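Local structure of 3-oxoacyl-(acyl-carrier protein) synthase II (Thermus thermophilus, 1J3N) at residues Ala21-Gln26 against Leu355-Ile360. The protein probably catalyses the condensation of an acyl group with malonyl-acyl-carrier protein in fatty acid elongation, working as a homodimer. Numbering follows the deposited sequence.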
# COMPACT_ATOMS: atom_id res chain seq x y z
N ALA A 21 13.06 -14.54 -21.81
CA ALA A 21 12.32 -14.11 -22.99
C ALA A 21 12.23 -12.58 -23.01
O ALA A 21 12.35 -11.95 -24.07
CB ALA A 21 10.90 -14.70 -22.99
N PHE A 22 12.03 -11.99 -21.84
CA PHE A 22 11.92 -10.54 -21.71
C PHE A 22 13.22 -9.87 -22.14
O PHE A 22 13.21 -8.89 -22.87
CB PHE A 22 11.58 -10.18 -20.25
CG PHE A 22 11.52 -8.69 -19.96
CD1 PHE A 22 10.91 -7.81 -20.85
CD2 PHE A 22 12.05 -8.19 -18.78
CE1 PHE A 22 10.82 -6.44 -20.56
CE2 PHE A 22 11.97 -6.83 -18.48
CZ PHE A 22 11.35 -5.95 -19.38
N HIS A 23 14.35 -10.42 -21.69
CA HIS A 23 15.66 -9.86 -22.02
C HIS A 23 15.98 -9.93 -23.51
O HIS A 23 16.42 -8.95 -24.11
CB HIS A 23 16.76 -10.56 -21.21
CG HIS A 23 18.09 -9.89 -21.31
ND1 HIS A 23 19.09 -10.35 -22.14
CD2 HIS A 23 18.55 -8.75 -20.76
CE1 HIS A 23 20.11 -9.51 -22.09
NE2 HIS A 23 19.81 -8.53 -21.26
N LYS A 24 15.76 -11.10 -24.12
CA LYS A 24 16.01 -11.26 -25.54
C LYS A 24 15.14 -10.29 -26.35
O LYS A 24 15.61 -9.67 -27.30
CB LYS A 24 15.71 -12.70 -25.97
CG LYS A 24 16.80 -13.70 -25.61
CD LYS A 24 16.57 -15.02 -26.35
CE LYS A 24 17.73 -15.98 -26.14
NZ LYS A 24 17.58 -17.21 -26.98
N ALA A 25 13.88 -10.17 -25.95
CA ALA A 25 12.93 -9.29 -26.63
C ALA A 25 13.34 -7.82 -26.56
O ALA A 25 13.10 -7.04 -27.50
CB ALA A 25 11.53 -9.47 -26.04
N GLN A 26 13.95 -7.43 -25.44
CA GLN A 26 14.42 -6.06 -25.25
C GLN A 26 15.54 -5.77 -26.24
O GLN A 26 15.55 -4.73 -26.92
CB GLN A 26 14.97 -5.87 -23.84
CG GLN A 26 13.95 -5.97 -22.73
CD GLN A 26 14.59 -5.89 -21.35
OE1 GLN A 26 15.20 -4.87 -20.99
NE2 GLN A 26 14.46 -6.95 -20.57
N LEU A 355 22.78 -4.74 -15.98
CA LEU A 355 24.01 -4.79 -15.19
C LEU A 355 24.66 -6.16 -15.28
O LEU A 355 25.86 -6.29 -15.52
CB LEU A 355 23.71 -4.49 -13.71
CG LEU A 355 23.33 -3.08 -13.28
CD1 LEU A 355 22.92 -3.09 -11.82
CD2 LEU A 355 24.50 -2.14 -13.49
N TYR A 356 23.84 -7.19 -15.08
CA TYR A 356 24.26 -8.58 -15.12
C TYR A 356 24.82 -9.01 -16.49
O TYR A 356 25.87 -9.65 -16.57
CB TYR A 356 23.05 -9.45 -14.75
CG TYR A 356 23.32 -10.93 -14.70
CD1 TYR A 356 24.02 -11.50 -13.64
CD2 TYR A 356 22.87 -11.77 -15.72
CE1 TYR A 356 24.27 -12.87 -13.58
CE2 TYR A 356 23.12 -13.15 -15.68
CZ TYR A 356 23.82 -13.69 -14.60
OH TYR A 356 24.07 -15.04 -14.56
N HIS A 357 24.11 -8.67 -17.56
CA HIS A 357 24.50 -9.04 -18.93
C HIS A 357 25.49 -8.08 -19.61
O HIS A 357 26.10 -8.43 -20.62
CB HIS A 357 23.26 -9.16 -19.82
CG HIS A 357 22.34 -10.28 -19.44
ND1 HIS A 357 22.72 -11.60 -19.50
CD2 HIS A 357 21.05 -10.27 -19.04
CE1 HIS A 357 21.69 -12.36 -19.16
NE2 HIS A 357 20.66 -11.58 -18.88
N GLY A 358 25.65 -6.88 -19.06
CA GLY A 358 26.57 -5.93 -19.65
C GLY A 358 26.10 -5.36 -20.97
O GLY A 358 26.91 -5.01 -21.83
N VAL A 359 24.78 -5.27 -21.15
CA VAL A 359 24.20 -4.71 -22.37
C VAL A 359 23.07 -3.80 -21.91
O VAL A 359 22.29 -4.17 -21.02
CB VAL A 359 23.62 -5.79 -23.31
CG1 VAL A 359 22.99 -5.12 -24.53
CG2 VAL A 359 24.72 -6.76 -23.77
N ILE A 360 22.98 -2.62 -22.50
CA ILE A 360 21.95 -1.66 -22.15
C ILE A 360 20.79 -1.74 -23.12
O ILE A 360 20.98 -1.65 -24.34
CB ILE A 360 22.50 -0.22 -22.17
CG1 ILE A 360 23.83 -0.15 -21.40
CG2 ILE A 360 21.49 0.73 -21.57
CD1 ILE A 360 23.74 -0.58 -19.95
O HOH W 1 20.08 -5.89 -21.63
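His-357 lays CD2 over one face of the imidazole of His-23, displaced toward the rim of the ring, while CE1 of His-23 sits over a face of the His-357 ring. The ring centres are 3.9 Å apart, but the planes are inclined by 35°, so the pair is oblique. The tilt brings one corner close: NE2 of His-23 lies 3.1 Å from CD2 of His-357, whereas ND1 of His-23 is 3.8 Å from NE2 of His-357. The opposite face of His-357 carries CD2 of Tyr-356 over its centre, which leaves the imidazole between the two rings, and CE1 of His-357 meets the edge of the tyrosine ring in its plane. No direct hydrogen bond joins the two segments. A water bridges them instead, 2.7 Å from NE2 of His-23 and donating to the backbone O of Val-359 at 2.9 Å, which gives this buried imidazole a polar partner.

The rings arrive from opposite directions. His-23 carries CG anti to its own backbone N (chi1 -170°), which extends the imidazole from the helix toward His-357. With an alanine at His-23, the water would probably lose its link to helix 19-28, and one face of the His-357 ring the imidazole that lies over it.

NE2 of Gln-26, weakly hydrogen-bonded to the O of Phe-22, also hydrogen-bonds OE1 of Gln-353 on helix 343-357, a second tie between the same two helices. Gly-358 is the first residue to leave helical geometry, its positive phi (71°) ending the helix so that the chain can run into strand 359-360, which pairs with strand 382-383. The contact thus joins a helix of the N-terminal half to a helix end and following strand of the C-terminal half, within the two-part thiolase-like fold of the beta-ketoacyl synthases.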